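Local coordinates for AGR_C_1268p (PDB 2GHS), which belongs to the SMP-30/regucalcin family and probably acts as a metal-dependent gluconolactonase, binding one divalent cation per subunit, at residues Leu43-Pro54 with Leu286-His294. Numbering follows the deposited sequence.
With EDO (1,2-ethanediol), chain D.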
ATOM      1  N   LEU A  43      12.093   1.212 -12.312  1.00  7.69           N
ATOM      2  CA  LEU A  43      12.057  -0.249 -12.189  1.00  9.94           C
ATOM      3  C   LEU A  43      11.218  -0.903 -13.263  1.00  9.88           C
ATOM      4  O   LEU A  43      11.529  -2.034 -13.678  1.00 10.03           O
ATOM      5  CB  LEU A  43      11.532  -0.670 -10.830  1.00 10.22           C
ATOM      6  CG  LEU A  43      12.418  -0.378  -9.633  1.00 12.29           C
ATOM      7  CD1 LEU A  43      11.741  -0.813  -8.355  1.00 13.78           C
ATOM      8  CD2 LEU A  43      13.757  -1.045  -9.803  1.00 17.57           C
ATOM      9  N   ASP A  44      10.160  -0.236 -13.682  1.00 10.22           N
ATOM     10  CA  ASP A  44       9.297  -0.739 -14.727  1.00 10.80           C
ATOM     11  C   ASP A  44       8.804   0.453 -15.536  1.00 11.89           C
ATOM     12  O   ASP A  44       8.194   1.367 -14.999  1.00  9.99           O
ATOM     13  CB  ASP A  44       8.128  -1.548 -14.109  1.00 10.36           C
ATOM     14  CG  ASP A  44       7.156  -2.106 -15.150  1.00 14.73           C
ATOM     15  OD1 ASP A  44       7.506  -2.227 -16.337  1.00 14.70           O
ATOM     16  OD2 ASP A  44       6.011  -2.413 -14.784  1.00 14.30           O
ATOM     17  N   GLU A  45       9.082   0.406 -16.830  1.00 11.10           N
ATOM     18  CA  GLU A  45       8.687   1.442 -17.773  1.00 12.49           C
ATOM     19  C   GLU A  45       7.231   1.371 -18.214  1.00 15.22           C
ATOM     20  O   GLU A  45       6.743   2.290 -18.860  1.00 16.33           O
ATOM     21  CB  GLU A  45       9.612   1.403 -18.985  1.00 15.62           C
ATOM     22  CG  GLU A  45      11.102   1.617 -18.658  1.00 17.37           C
ATOM     23  CD  GLU A  45      11.541   3.086 -18.498  1.00 28.33           C
ATOM     24  OE1 GLU A  45      10.680   3.987 -18.656  1.00 22.41           O
ATOM     25  OE2 GLU A  45      12.760   3.325 -18.219  1.00 27.98           O
ATOM     26  N   THR A  46       6.511   0.312 -17.851  1.00 12.88           N
ATOM     27  CA  THR A  46       5.091   0.215 -18.175  1.00 15.20           C
ATOM     28  C   THR A  46       4.318   1.138 -17.275  1.00 14.67           C
ATOM     29  O   THR A  46       4.439   1.025 -16.071  1.00 15.26           O
ATOM     30  CB  THR A  46       4.559  -1.199 -17.894  1.00 16.26           C
ATOM     31  OG1 THR A  46       5.437  -2.153 -18.476  1.00 24.46           O
ATOM     32  CG2 THR A  46       3.162  -1.393 -18.433  1.00 14.85           C
ATOM     33  N   PRO A  47       3.531   2.051 -17.839  1.00 12.32           N
ATOM     34  CA  PRO A  47       2.717   2.919 -16.970  1.00 13.38           C
ATOM     35  C   PRO A  47       1.480   2.241 -16.447  1.00 11.66           C
ATOM     36  O   PRO A  47       0.750   1.572 -17.197  1.00 13.42           O
ATOM     37  CB  PRO A  47       2.357   4.115 -17.869  1.00 17.17           C
ATOM     38  CG  PRO A  47       2.611   3.659 -19.271  1.00 17.40           C
ATOM     39  CD  PRO A  47       3.346   2.353 -19.280  1.00 15.54           C
HETATM   40  N   MSE A  48       1.213   2.455 -15.165  1.00 10.89           N
HETATM   41  CA  MSE A  48       0.040   1.912 -14.510  1.00  9.78           C
HETATM   42  C   MSE A  48      -1.049   2.953 -14.470  1.00 13.05           C
HETATM   43  O   MSE A  48      -0.814   4.088 -14.060  1.00 12.50           O
HETATM   44  CB  MSE A  48       0.347   1.564 -13.055  1.00 10.19           C
HETATM   45  CG  MSE A  48       1.487   0.629 -12.848  1.00  9.47           C
HETATM   46 SE   MSE A  48       1.101  -1.224 -13.451  1.00 13.57          SE
HETATM   47  CE  MSE A  48       1.891  -1.085 -15.181  1.00 15.23           C
ATOM     48  N   LEU A  49      -2.258   2.552 -14.836  1.00 12.63           N
ATOM     49  CA  LEU A  49      -3.419   3.432 -14.655  1.00 11.21           C
ATOM     50  C   LEU A  49      -3.584   3.722 -13.171  1.00 11.01           C
ATOM     51  O   LEU A  49      -3.728   4.882 -12.775  1.00 11.65           O
ATOM     52  CB  LEU A  49      -4.659   2.785 -15.254  1.00 13.25           C
ATOM     53  CG  LEU A  49      -5.953   3.541 -15.126  1.00 17.78           C
ATOM     54  CD1 LEU A  49      -5.810   4.850 -15.854  1.00 21.56           C
ATOM     55  CD2 LEU A  49      -7.083   2.644 -15.689  1.00 27.12           C
ATOM     56  N   LEU A  50      -3.489   2.683 -12.336  1.00 10.92           N
ATOM     57  CA  LEU A  50      -3.576   2.877 -10.888  1.00 10.87           C
ATOM     58  C   LEU A  50      -2.668   1.859 -10.212  1.00 10.64           C
ATOM     59  O   LEU A  50      -3.106   0.783  -9.762  1.00  9.70           O
ATOM     60  CB  LEU A  50      -5.032   2.801 -10.403  1.00 12.53           C
ATOM     61  CG  LEU A  50      -5.241   3.134  -8.919  1.00 14.22           C
ATOM     62  CD1 LEU A  50      -4.582   4.417  -8.553  1.00 20.61           C
ATOM     63  CD2 LEU A  50      -6.730   3.169  -8.543  1.00 13.96           C
ATOM     64  N   GLY A  51      -1.375   2.180 -10.188  1.00 11.68           N
ATOM     65  CA  GLY A  51      -0.412   1.326  -9.563  1.00 10.42           C
ATOM     66  C   GLY A  51      -0.604   1.406  -8.070  1.00 10.34           C
ATOM     67  O   GLY A  51      -0.702   2.532  -7.532  1.00 13.12           O
ATOM     68  N   GLU A  52      -0.675   0.248  -7.389  1.00  9.80           N
ATOM     69  CA  GLU A  52      -0.928   0.229  -5.939  1.00 10.83           C
ATOM     70  C   GLU A  52      -0.529  -1.067  -5.258  1.00  9.55           C
ATOM     71  O   GLU A  52      -0.242  -2.084  -5.917  1.00  8.72           O
ATOM     72  CB  GLU A  52      -2.432   0.468  -5.638  1.00 14.80           C
ATOM     73  CG  GLU A  52      -2.853   1.889  -5.201  1.00 21.07           C
ATOM     74  CD  GLU A  52      -2.342   2.334  -3.792  1.00 24.08           C
ATOM     75  OE1 GLU A  52      -1.536   1.571  -3.166  1.00 27.70           O
ATOM     76  OE2 GLU A  52      -2.760   3.460  -3.344  1.00 33.22           O
ATOM     77  N   GLY A  53      -0.493  -1.032  -3.921  1.00 10.34           N
ATOM     78  CA  GLY A  53      -0.275  -2.247  -3.179  1.00  9.30           C
ATOM     79  C   GLY A  53       1.050  -2.999  -3.356  1.00  8.34           C
ATOM     80  O   GLY A  53       1.054  -4.231  -3.280  1.00 10.68           O
ATOM     81  N   PRO A  54       2.167  -2.284  -3.564  1.00  7.11           N
ATOM     82  CA  PRO A  54       3.415  -3.026  -3.800  1.00  7.98           C
ATOM     83  C   PRO A  54       3.904  -3.766  -2.581  1.00  8.05           C
ATOM     84  O   PRO A  54       3.693  -3.287  -1.436  1.00  8.88           O
ATOM     85  CB  PRO A  54       4.445  -1.910  -4.106  1.00  8.30           C
ATOM     86  CG  PRO A  54       3.888  -0.718  -3.476  1.00  8.24           C
ATOM     87  CD  PRO A  54       2.382  -0.840  -3.582  1.00  8.32           C
ATOM     88  N   LEU A 286      13.852   1.563  -1.619  1.00  5.92           N
ATOM     89  CA  LEU A 286      12.456   1.943  -1.580  1.00  8.19           C
ATOM     90  C   LEU A 286      11.877   2.023  -2.983  1.00  8.40           C
ATOM     91  O   LEU A 286      12.311   2.840  -3.789  1.00  9.35           O
ATOM     92  CB  LEU A 286      12.260   3.254  -0.813  1.00  9.03           C
ATOM     93  CG  LEU A 286      10.840   3.452  -0.289  1.00 10.45           C
ATOM     94  CD1 LEU A 286      10.526   2.536   0.908  1.00 12.29           C
ATOM     95  CD2 LEU A 286      10.561   4.903   0.043  1.00 11.16           C
ATOM     96  N   LEU A 287      10.942   1.124  -3.254  1.00  8.59           N
ATOM     97  CA  LEU A 287      10.111   1.149  -4.483  1.00  8.35           C
ATOM     98  C   LEU A 287       8.919   2.080  -4.289  1.00  7.42           C
ATOM     99  O   LEU A 287       8.388   2.138  -3.171  1.00  7.81           O
ATOM    100  CB  LEU A 287       9.658  -0.300  -4.795  1.00  8.38           C
ATOM    101  CG  LEU A 287       8.707  -0.566  -5.972  1.00 10.86           C
ATOM    102  CD1 LEU A 287       8.868  -2.001  -6.406  1.00 12.48           C
ATOM    103  CD2 LEU A 287       7.258  -0.314  -5.598  1.00 13.45           C
ATOM    104  N   VAL A 288       8.481   2.780  -5.349  1.00  8.62           N
ATOM    105  CA  VAL A 288       7.366   3.736  -5.281  1.00  7.25           C
ATOM    106  C   VAL A 288       6.528   3.567  -6.537  1.00  7.31           C
ATOM    107  O   VAL A 288       7.060   3.666  -7.641  1.00  8.23           O
ATOM    108  CB  VAL A 288       7.882   5.194  -5.217  1.00 10.35           C
ATOM    109  CG1 VAL A 288       6.747   6.122  -5.061  1.00 11.62           C
ATOM    110  CG2 VAL A 288       8.915   5.354  -4.087  1.00 10.27           C
ATOM    111  N   THR A 289       5.251   3.222  -6.368  1.00  7.14           N
ATOM    112  CA  THR A 289       4.280   3.171  -7.441  1.00  6.25           C
ATOM    113  C   THR A 289       3.632   4.523  -7.665  1.00  6.50           C
ATOM    114  O   THR A 289       3.598   5.409  -6.787  1.00  6.60           O
ATOM    115  CB  THR A 289       3.174   2.129  -7.183  1.00  7.60           C
ATOM    116  OG1 THR A 289       2.643   2.283  -5.867  1.00  7.91           O
ATOM    117  CG2 THR A 289       3.751   0.727  -7.282  1.00  9.31           C
ATOM    118  N   SER A 290       3.057   4.642  -8.847  1.00  4.20           N
ATOM    119  CA  SER A 290       2.323   5.846  -9.223  1.00  4.32           C
ATOM    120  C   SER A 290       1.153   5.522 -10.178  1.00  5.96           C
ATOM    121  O   SER A 290       0.911   4.371 -10.535  1.00  8.81           O
ATOM    122  CB  SER A 290       3.250   6.906  -9.839  1.00  5.99           C
ATOM    123  OG  SER A 290       3.743   6.514 -11.112  1.00  7.31           O
ATOM    124  N   ALA A 291       0.400   6.550 -10.514  1.00  6.75           N
ATOM    125  CA  ALA A 291      -0.847   6.377 -11.280  1.00  6.15           C
ATOM    126  C   ALA A 291      -0.975   7.390 -12.417  1.00  7.22           C
ATOM    127  O   ALA A 291      -0.441   8.500 -12.354  1.00  7.71           O
ATOM    128  CB  ALA A 291      -2.082   6.514 -10.339  1.00  6.48           C
ATOM    129  N   ARG A 292      -1.720   6.987 -13.462  1.00  7.49           N
ATOM    130  CA  ARG A 292      -2.182   7.876 -14.529  1.00  8.62           C
ATOM    131  C   ARG A 292      -3.669   8.233 -14.402  1.00  7.59           C
ATOM    132  O   ARG A 292      -4.192   9.021 -15.189  1.00 12.13           O
ATOM    133  CB  ARG A 292      -1.981   7.214 -15.895  1.00 12.50           C
ATOM    134  CG  ARG A 292      -0.585   7.284 -16.362  1.00  8.27           C
ATOM    135  CD  ARG A 292      -0.398   6.843 -17.816  1.00 10.66           C
ATOM    136  NE  ARG A 292       0.991   7.155 -18.141  1.00  9.76           N
ATOM    137  CZ  ARG A 292       1.555   7.087 -19.335  1.00 15.41           C
ATOM    138  NH1 ARG A 292       0.863   6.702 -20.399  1.00 11.00           N
ATOM    139  NH2 ARG A 292       2.835   7.413 -19.449  1.00 13.54           N
ATOM    140  N   GLU A 293      -4.358   7.616 -13.445  1.00 11.78           N
ATOM    141  CA  GLU A 293      -5.822   7.757 -13.322  1.00 13.18           C
ATOM    142  C   GLU A 293      -6.233   9.231 -13.312  1.00 15.44           C
ATOM    143  O   GLU A 293      -5.650  10.042 -12.595  1.00 17.41           O
ATOM    144  CB  GLU A 293      -6.323   7.056 -12.049  1.00 13.30           C
ATOM    145  CG  GLU A 293      -7.854   7.015 -11.832  1.00 18.87           C
ATOM    146  CD  GLU A 293      -8.228   6.701 -10.377  1.00 26.57           C
ATOM    147  OE1 GLU A 293      -7.385   6.895  -9.477  1.00 29.76           O
ATOM    148  OE2 GLU A 293      -9.375   6.275 -10.118  1.00 22.83           O
ATOM    149  N   HIS A 294      -7.228   9.547 -14.137  1.00 18.33           N
ATOM    150  CA  HIS A 294      -7.837  10.872 -14.240  1.00 19.27           C
ATOM    151  C   HIS A 294      -7.031  11.884 -15.050  1.00 20.79           C
ATOM    152  O   HIS A 294      -7.584  12.886 -15.467  1.00 22.39           O
ATOM    153  CB  HIS A 294      -8.129  11.468 -12.860  1.00 21.78           C
ATOM    154  CG  HIS A 294      -9.033  10.631 -12.009  1.00 31.29           C
ATOM    155  ND1 HIS A 294      -8.752  10.343 -10.687  1.00 38.96           N
ATOM    156  CD2 HIS A 294     -10.213  10.023 -12.289  1.00 28.87           C
ATOM    157  CE1 HIS A 294      -9.727   9.597 -10.190  1.00 43.21           C
ATOM    158  NE2 HIS A 294     -10.623   9.385 -11.142  1.00 35.92           N
TER
HETATM  159  C1  EDO D 317      -7.153   5.464  -4.237  1.00 38.38           C
HETATM  160  O1  EDO D 317      -7.065   4.177  -4.857  1.00 27.71           O
HETATM  161  C2  EDO D 317      -5.735   5.836  -3.781  1.00 35.85           C
HETATM  162  O2  EDO D 317      -5.234   4.893  -2.805  1.00 25.51           O
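Leu50 and Ala291 bridge their backbones where two neighbouring blades of a beta-propeller meet: strand 51-57 begins one four-stranded sheet, and strand 285-290 belongs to the next. The seam is tight here. Gly51 N donates to Ser290 O at 3.2 Å, an approach that suits glycine, which has no side chain to push the strands apart. Leu49 O receives Arg292 N and, weakly, Glu293 N; Arg292 N is shared, weakly, with Met48 O. A small residue suits position 291, since Ala291 CB sits only 3.4 Å from Leu49 O and also touches Leu50 CD1. Leu287 sends CD2 across the seam to Pro54 CB (3.6 Å), while its CD1 packs on Leu43 CD1 within its own blade. Two residues on, the chi1 of Thr289 (49°) turns OG1 to bond to Thr274 and Cys275 of strand 273-279 and lays CG2 against Pro54.

On the pocket side Glu52, a predicted metal ligand, accepts from ethanediol O2 through OE2, and Gly53 N meets the anti lone pair of its OE1 at 2.9 Å. The partly exposed side, where Leu49 CD1 comes no nearer than 3.9 Å to Glu293 CA, is looser, with one exception. There the extended Arg292 donates from NE to His306 O, and Pro47 CB lies over the centre of one guanidinium face, 3.3 Å from Arg292 NE.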